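Endonuclease III (Geobacillus stearothermophilus, PDB 1ORN) is a DNA glycosylase of base excision repair that forms a covalent intermediate with DNA and, like its relatives, probably removes damaged pyrimidines. Local coordinates at residues C[16-21]-C[181-186]; C[142-147]-C[187-192]. One frame throughout, in Å; residues are numbered along the deposited sequence.

Helix 177-191 serves two partners along its length, a worked example of one helix shared between contacts. Its middle, 181-186, meets the end of helix 7-20 in interaction 1; the stretch at its C-terminal end, 187-192, meets the start of helix 143-152 in interaction 2. Along the chain the order is 16-21, 142-147, 181-186, 187-192, so the two contacts interleave and tie the N-terminal helix to late parts of the sequence. Their centres lie about 10 Å apart, and they touch where M17 and F21 pack on F187. From the N-terminal helix, the packing thus continues to the DNA phosphates on one hand and the iron-sulfur cluster on the other.

Interaction 1 (C[16-21]-C[181-186]); sequences EMAKMF and HHRMIF
F21 and F186 form a tightly packed part of this contact. The CB of F186 sits over one face of the F21 ring, toward the rim, in a CH-pi contact 4.1 Å from the ring centroid and 23° off its normal. CG of M20 covers the opposite face, so the ring is held between the preceding residue and a residue of helix 177-191. F21 is the first residue to leave helix 7-20; chi1 of -61° sets its CG anti to the carbonyl carbon, beside the backbone N, and its CB already points toward helix 177-191. The F186 ring is met at its edge, where F21 CD1 lies 4.0 Å from F186 CD2. An alanine in place of F21 would probably leave a gap between M20 CG and F186 CB, with no ring face under the latter. Deeper in the interface M17, extended beyond CG, brings its SD to within 3.9 Å of M184 CG; both residues are buried, and V148 and L152 of helix 143-152 also touch M17.

The flank nearer solvent rests on A18 and R183, both partly exposed, which come close but without polar pairing. R183 extends from CG to NE past A18, whose CB lies over one face of the guanidinium, toward its rim, 3.4 Å from R183 NH1. R183 CD comes within 3.6 Å of A18 CA. No hydrogen bond crosses between the segments, and R183 NE is covered without a polar partner. The two helix segments approach to 9.2 Å between axes at a crossing angle of 71°. Such packing of the N-terminal helix against a late helix is characteristic of the all-helical iron-sulfur domain of endonuclease III, built from both ends of the chain.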
loop_
_atom_site.group_PDB
_atom_site.type_symbol
_atom_site.label_atom_id
_atom_site.label_comp_id
_atom_site.label_asym_id
_atom_site.label_seq_id
_atom_site.Cartn_x
_atom_site.Cartn_y
_atom_site.Cartn_z
ATOM N N GLU C 16 -16.725 11.016 4.627
ATOM C CA GLU C 16 -16.901 11.667 3.333
ATOM C C GLU C 16 -16.135 10.919 2.242
ATOM O O GLU C 16 -16.639 10.741 1.132
ATOM C CB GLU C 16 -16.418 13.116 3.403
ATOM C CG GLU C 16 -16.884 13.991 2.246
ATOM C CD GLU C 16 -18.396 14.196 2.233
ATOM O OE1 GLU C 16 -18.945 14.667 3.253
ATOM O OE2 GLU C 16 -19.032 13.891 1.200
ATOM N N MET C 17 -14.914 10.491 2.557
ATOM C CA MET C 17 -14.103 9.754 1.592
ATOM C C MET C 17 -14.849 8.497 1.172
ATOM O O MET C 17 -14.727 8.040 0.036
ATOM C CB MET C 17 -12.757 9.354 2.204
ATOM C CG MET C 17 -11.882 10.516 2.607
ATOM S SD MET C 17 -10.275 9.971 3.252
ATOM C CE MET C 17 -9.637 11.543 3.931
ATOM N N ALA C 18 -15.613 7.933 2.102
ATOM C CA ALA C 18 -16.381 6.726 1.833
ATOM C C ALA C 18 -17.485 7.024 0.823
ATOM O O ALA C 18 -17.802 6.190 -0.022
ATOM C CB ALA C 18 -16.985 6.186 3.128
ATOM N N LYS C 19 -18.063 8.217 0.914
ATOM C CA LYS C 19 -19.129 8.624 0.002
ATOM C C LYS C 19 -18.578 8.940 -1.382
ATOM O O LYS C 19 -19.263 8.760 -2.389
ATOM C CB LYS C 19 -19.865 9.856 0.548
ATOM C CG LYS C 19 -20.653 9.600 1.821
ATOM C CD LYS C 19 -21.425 10.842 2.254
ATOM N N MET C 20 -17.335 9.407 -1.428
ATOM C CA MET C 20 -16.698 9.760 -2.687
ATOM C C MET C 20 -16.154 8.531 -3.412
ATOM O O MET C 20 -16.199 8.451 -4.641
ATOM C CB MET C 20 -15.565 10.752 -2.431
ATOM C CG MET C 20 -15.001 11.393 -3.684
ATOM S SD MET C 20 -13.704 12.599 -3.336
ATOM C CE MET C 20 -14.423 13.466 -1.949
ATOM N N PHE C 21 -15.641 7.575 -2.645
ATOM C CA PHE C 21 -15.078 6.354 -3.213
ATOM C C PHE C 21 -15.645 5.121 -2.519
ATOM O O PHE C 21 -14.942 4.416 -1.797
ATOM C CB PHE C 21 -13.555 6.388 -3.086
ATOM C CG PHE C 21 -12.921 7.531 -3.823
ATOM C CD1 PHE C 21 -12.891 7.544 -5.212
ATOM C CD2 PHE C 21 -12.393 8.617 -3.134
ATOM C CE1 PHE C 21 -12.345 8.624 -5.905
ATOM C CE2 PHE C 21 -11.846 9.701 -3.818
ATOM C CZ PHE C 21 -11.822 9.705 -5.203
ATOM N N HIS C 181 -8.545 2.222 4.780
ATOM C CA HIS C 181 -7.222 2.311 4.169
ATOM C C HIS C 181 -7.378 2.483 2.652
ATOM O O HIS C 181 -6.792 3.384 2.047
ATOM C CB HIS C 181 -6.432 1.033 4.495
ATOM C CG HIS C 181 -5.315 0.740 3.542
ATOM N ND1 HIS C 181 -4.151 1.477 3.504
ATOM C CD2 HIS C 181 -5.192 -0.206 2.581
ATOM C CE1 HIS C 181 -3.359 0.997 2.562
ATOM N NE2 HIS C 181 -3.966 -0.024 1.985
ATOM N N HIS C 182 -8.181 1.618 2.042
ATOM C CA HIS C 182 -8.405 1.690 0.603
ATOM C C HIS C 182 -9.085 2.995 0.195
ATOM O O HIS C 182 -8.742 3.580 -0.832
ATOM C CB HIS C 182 -9.223 0.480 0.149
ATOM C CG HIS C 182 -8.450 -0.803 0.183
ATOM N ND1 HIS C 182 -8.885 -1.921 0.861
ATOM C CD2 HIS C 182 -7.256 -1.135 -0.363
ATOM C CE1 HIS C 182 -7.992 -2.887 0.731
ATOM N NE2 HIS C 182 -6.994 -2.436 -0.007
ATOM N N ARG C 183 -10.038 3.458 1.001
ATOM C CA ARG C 183 -10.731 4.705 0.701
ATOM C C ARG C 183 -9.758 5.881 0.749
ATOM O O ARG C 183 -9.842 6.798 -0.069
ATOM C CB ARG C 183 -11.881 4.926 1.685
ATOM C CG ARG C 183 -13.037 3.947 1.510
ATOM C CD ARG C 183 -14.032 4.070 2.657
ATOM N NE ARG C 183 -15.153 3.139 2.530
ATOM C CZ ARG C 183 -15.978 2.824 3.526
ATOM N NH1 ARG C 183 -15.808 3.365 4.725
ATOM N NH2 ARG C 183 -16.965 1.961 3.330
ATOM N N MET C 184 -8.825 5.849 1.700
ATOM C CA MET C 184 -7.841 6.916 1.812
ATOM C C MET C 184 -6.886 6.910 0.626
ATOM O O MET C 184 -6.506 7.967 0.121
ATOM C CB MET C 184 -7.047 6.796 3.123
ATOM C CG MET C 184 -7.841 7.198 4.363
ATOM S SD MET C 184 -6.804 7.286 5.854
ATOM C CE MET C 184 -5.853 8.753 5.487
ATOM N N ILE C 185 -6.504 5.721 0.173
ATOM C CA ILE C 185 -5.603 5.605 -0.964
ATOM C C ILE C 185 -6.266 6.155 -2.223
ATOM O O ILE C 185 -5.638 6.859 -3.006
ATOM C CB ILE C 185 -5.183 4.140 -1.207
ATOM C CG1 ILE C 185 -4.210 3.703 -0.108
ATOM C CG2 ILE C 185 -4.530 4.001 -2.579
ATOM C CD1 ILE C 185 -3.688 2.302 -0.276
ATOM N N PHE C 186 -7.535 5.828 -2.416
ATOM C CA PHE C 186 -8.255 6.326 -3.579
ATOM C C PHE C 186 -8.398 7.841 -3.494
ATOM O O PHE C 186 -8.229 8.543 -4.485
ATOM C CB PHE C 186 -9.634 5.672 -3.671
ATOM C CG PHE C 186 -9.668 4.450 -4.556
ATOM C CD1 PHE C 186 -8.796 3.387 -4.340
ATOM C CD2 PHE C 186 -10.582 4.363 -5.608
ATOM C CE1 PHE C 186 -8.831 2.255 -5.156
ATOM C CE2 PHE C 186 -10.626 3.237 -6.428
ATOM C CZ PHE C 186 -9.751 2.182 -6.203
#

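Interaction 2 (C[142-147]-C[187-192]). With SF4 (iron/sulfur cluster), chain F; nucleotides of chain B.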
loop_
_atom_site.group_PDB
_atom_site.type_symbol
_atom_site.label_atom_id
_atom_site.label_comp_id
_atom_site.label_asym_id
_atom_site.label_seq_id
_atom_site.Cartn_x
_atom_site.Cartn_y
_atom_site.Cartn_z
ATOM N N ASP C 142 1.182 4.266 3.067
ATOM C CA ASP C 142 2.007 4.511 1.888
ATOM C C ASP C 142 2.067 6.019 1.645
ATOM O O ASP C 142 1.657 6.813 2.486
ATOM C CB ASP C 142 1.353 3.874 0.664
ATOM C CG ASP C 142 0.142 4.665 0.194
ATOM O OD1 ASP C 142 -0.685 5.050 1.054
ATOM O OD2 ASP C 142 0.016 4.911 -1.027
ATOM N N THR C 143 2.544 6.406 0.467
ATOM C CA THR C 143 2.640 7.822 0.138
ATOM C C THR C 143 1.289 8.547 0.183
ATOM O O THR C 143 1.195 9.658 0.715
ATOM C CB THR C 143 3.292 8.028 -1.255
ATOM O OG1 THR C 143 3.341 9.429 -1.546
ATOM C CG2 THR C 143 2.498 7.313 -2.345
ATOM N N HIS C 144 0.241 7.924 -0.351
ATOM C CA HIS C 144 -1.084 8.555 -0.375
ATOM C C HIS C 144 -1.695 8.711 1.015
ATOM O O HIS C 144 -2.166 9.794 1.375
ATOM C CB HIS C 144 -2.049 7.759 -1.265
ATOM C CG HIS C 144 -1.649 7.710 -2.710
ATOM N ND1 HIS C 144 -1.585 8.835 -3.504
ATOM C CD2 HIS C 144 -1.278 6.672 -3.499
ATOM C CE1 HIS C 144 -1.189 8.495 -4.719
ATOM N NE2 HIS C 144 -0.995 7.189 -4.743
ATOM N N VAL C 145 -1.686 7.639 1.799
ATOM C CA VAL C 145 -2.251 7.702 3.135
ATOM C C VAL C 145 -1.525 8.746 3.968
ATOM O O VAL C 145 -2.159 9.550 4.650
ATOM C CB VAL C 145 -2.177 6.338 3.841
ATOM C CG1 VAL C 145 -2.646 6.472 5.290
ATOM C CG2 VAL C 145 -3.044 5.328 3.094
ATOM N N GLU C 146 -0.198 8.754 3.893
ATOM C CA GLU C 146 0.577 9.725 4.662
ATOM C C GLU C 146 0.269 11.160 4.234
ATOM O O GLU C 146 0.003 12.029 5.073
ATOM C CB GLU C 146 2.075 9.466 4.503
ATOM C CG GLU C 146 2.932 10.430 5.315
ATOM C CD GLU C 146 4.428 10.241 5.109
ATOM O OE1 GLU C 146 5.206 10.839 5.885
ATOM O OE2 GLU C 146 4.830 9.509 4.174
ATOM N N ARG C 147 0.319 11.411 2.928
ATOM C CA ARG C 147 0.047 12.749 2.407
ATOM C C ARG C 147 -1.345 13.250 2.790
ATOM O O ARG C 147 -1.506 14.387 3.240
ATOM C CB ARG C 147 0.193 12.769 0.879
ATOM C CG ARG C 147 0.045 14.167 0.282
ATOM C CD ARG C 147 0.222 14.158 -1.229
ATOM N NE ARG C 147 -0.852 13.433 -1.902
ATOM C CZ ARG C 147 -0.719 12.237 -2.473
ATOM N NH1 ARG C 147 0.452 11.611 -2.464
ATOM N NH2 ARG C 147 -1.769 11.664 -3.049
ATOM N N PHE C 187 -8.703 8.339 -2.301
ATOM C CA PHE C 187 -8.868 9.776 -2.104
ATOM C C PHE C 187 -7.591 10.496 -2.526
ATOM O O PHE C 187 -7.635 11.492 -3.238
ATOM C CB PHE C 187 -9.184 10.068 -0.633
ATOM C CG PHE C 187 -9.497 11.509 -0.347
ATOM C CD1 PHE C 187 -10.734 12.048 -0.686
ATOM C CD2 PHE C 187 -8.553 12.332 0.263
ATOM C CE1 PHE C 187 -11.027 13.387 -0.419
ATOM C CE2 PHE C 187 -8.834 13.670 0.532
ATOM C CZ PHE C 187 -10.077 14.198 0.189
ATOM N N GLY C 188 -6.443 9.980 -2.095
ATOM C CA GLY C 188 -5.184 10.608 -2.458
ATOM C C GLY C 188 -4.777 10.367 -3.904
ATOM O O GLY C 188 -4.227 11.252 -4.564
ATOM N N ARG C 189 -5.049 9.169 -4.410
ATOM C CA ARG C 189 -4.664 8.835 -5.779
ATOM C C ARG C 189 -5.463 9.589 -6.834
ATOM O O ARG C 189 -4.905 10.088 -7.814
ATOM C CB ARG C 189 -4.822 7.328 -6.014
ATOM C CG ARG C 189 -4.428 6.857 -7.414
ATOM C CD ARG C 189 -4.469 5.334 -7.503
ATOM N NE ARG C 189 -3.438 4.730 -6.661
ATOM C CZ ARG C 189 -3.552 3.554 -6.055
ATOM N NH1 ARG C 189 -4.656 2.835 -6.189
ATOM N NH2 ARG C 189 -2.556 3.092 -5.312
ATOM N N TYR C 190 -6.765 9.699 -6.608
ATOM C CA TYR C 190 -7.655 10.334 -7.572
ATOM C C TYR C 190 -8.205 11.717 -7.247
ATOM O O TYR C 190 -8.764 12.375 -8.125
ATOM C CB TYR C 190 -8.822 9.394 -7.840
ATOM C CG TYR C 190 -8.387 8.054 -8.374
ATOM C CD1 TYR C 190 -7.849 7.935 -9.657
ATOM C CD2 TYR C 190 -8.496 6.905 -7.592
ATOM C CE1 TYR C 190 -7.426 6.699 -10.149
ATOM C CE2 TYR C 190 -8.073 5.665 -8.073
ATOM C CZ TYR C 190 -7.539 5.570 -9.351
ATOM O OH TYR C 190 -7.105 4.349 -9.825
ATOM N N HIS C 191 -8.052 12.166 -6.010
ATOM C CA HIS C 191 -8.592 13.469 -5.628
ATOM C C HIS C 191 -7.547 14.392 -5.006
ATOM O O HIS C 191 -7.198 15.422 -5.579
ATOM C CB HIS C 191 -9.749 13.263 -4.650
ATOM C CG HIS C 191 -10.538 14.503 -4.374
ATOM N ND1 HIS C 191 -11.298 15.129 -5.339
ATOM C CD2 HIS C 191 -10.697 15.225 -3.240
ATOM C CE1 HIS C 191 -11.895 16.183 -4.809
ATOM N NE2 HIS C 191 -11.548 16.263 -3.537
ATOM N N CYS C 192 -7.062 14.020 -3.823
ATOM C CA CYS C 192 -6.053 14.806 -3.121
ATOM C C CYS C 192 -4.678 14.427 -3.657
ATOM O O CYS C 192 -3.787 14.015 -2.910
ATOM C CB CYS C 192 -6.138 14.526 -1.616
ATOM S SG CYS C 192 -5.190 15.669 -0.595
HETATM FE FE1 SF4 F . -9.334 18.385 -0.202
HETATM FE FE2 SF4 F . -6.729 17.475 -0.286
HETATM FE FE3 SF4 F . -7.389 19.933 -1.118
HETATM FE FE4 SF4 F . -7.506 19.290 1.509
HETATM S S1 SF4 F . -5.600 19.441 0.243
HETATM S S2 SF4 F . -8.905 20.543 0.362
HETATM S S3 SF4 F . -8.090 17.146 1.354
HETATM S S4 SF4 F . -8.034 18.062 -2.101
ATOM P P DA B 6 2.816 10.280 -5.217
ATOM O OP1 DA B 6 1.393 10.540 -4.891
ATOM O OP2 DA B 6 3.836 10.298 -4.137
ATOM O "O5'" DA B 6 2.895 8.889 -5.991
ATOM C "C5'" DA B 6 2.051 8.651 -7.119
ATOM C "C4'" DA B 6 2.380 7.326 -7.767
ATOM O "O4'" DA B 6 3.681 7.379 -8.395
ATOM C "C3'" DA B 6 2.406 6.118 -6.829
ATOM O "O3'" DA B 6 1.826 5.004 -7.505
ATOM C "C2'" DA B 6 3.891 5.861 -6.637
ATOM C "C1'" DA B 6 4.445 6.253 -7.998
ATOM N N9 DA B 6 5.852 6.648 -8.019
ATOM C C8 DA B 6 6.531 7.405 -7.097
ATOM N N7 DA B 6 7.782 7.624 -7.412
ATOM C C5 DA B 6 7.943 6.965 -8.622
ATOM C C6 DA B 6 9.044 6.823 -9.486
ATOM N N6 DA B 6 10.244 7.370 -9.259
ATOM N N1 DA B 6 8.869 6.095 -10.610
ATOM C C2 DA B 6 7.668 5.554 -10.842
ATOM N N3 DA B 6 6.559 5.618 -10.112
ATOM C C4 DA B 6 6.764 6.348 -9.001
ATOM P P DG B 8 4.616 3.834 -2.058
ATOM O OP1 DG B 8 4.510 4.961 -1.102
ATOM O OP2 DG B 8 5.027 4.105 -3.470
ATOM O "O5'" DG B 8 5.625 2.752 -1.474
ATOM C "C5'" DG B 8 5.712 2.506 -0.071
ATOM C "C4'" DG B 8 6.768 1.459 0.183
ATOM O "O4'" DG B 8 8.025 1.892 -0.388
ATOM C "C3'" DG B 8 7.064 1.088 1.633
ATOM O "O3'" DG B 8 7.275 -0.324 1.635
ATOM C "C2'" DG B 8 8.334 1.869 1.945
ATOM C "C1'" DG B 8 9.046 1.921 0.600
ATOM N N9 DG B 8 9.837 3.124 0.360
ATOM C C8 DG B 8 9.556 4.405 0.766
ATOM N N7 DG B 8 10.428 5.281 0.338
ATOM C C5 DG B 8 11.344 4.529 -0.386
ATOM C C6 DG B 8 12.512 4.932 -1.102
ATOM O O6 DG B 8 12.962 6.070 -1.267
ATOM N N1 DG B 8 13.164 3.842 -1.670
ATOM C C2 DG B 8 12.745 2.536 -1.576
ATOM N N2 DG B 8 13.514 1.622 -2.186
ATOM N N3 DG B 8 11.650 2.152 -0.928
ATOM C C4 DG B 8 11.006 3.193 -0.362
#
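H144 lays one face of its imidazole against CB of R189, a CH-pi contact 4.1 Å from the ring centroid, while T143 CG2 covers the opposite face. Beyond CB the R189 chain bends, its guanidinium plane standing 85° to the ring, and its charge is paired with E27. In the plane of the imidazole, R147 NH2 donates to H144 ND1 at 2.9 Å, which fixes the ring's rotation. The same guanidinium then grips the loop residue C192 side-on: R147 NE at 3.2 Å and R147 NH2 at 3.1 Å both donate to C192 O. With the short helix segments at 91°, close approach falls at G188, where a CB would crowd both H144 CB and R147 NH2.

D142 is the aspartate that closes the HhH-GPD motif, and it N-caps helix 143-152 by accepting from V145 N and H144 N, in both cases from above its carboxylate plane. The helix start so fixed faces the DNA of chain B: T143 N donates to OP1 of DG8, T143 OG1 bonds to OP2 of DA6 at 2.8 Å, and R147 NH1 adds a weak bond to OP1 of DA6. At the far side C192 SG, anti to its backbone N (chi1 -168°), binds iron FE2 of the cluster at 2.4 Å, and the F187 ring turns its edge to cluster sulfur S3.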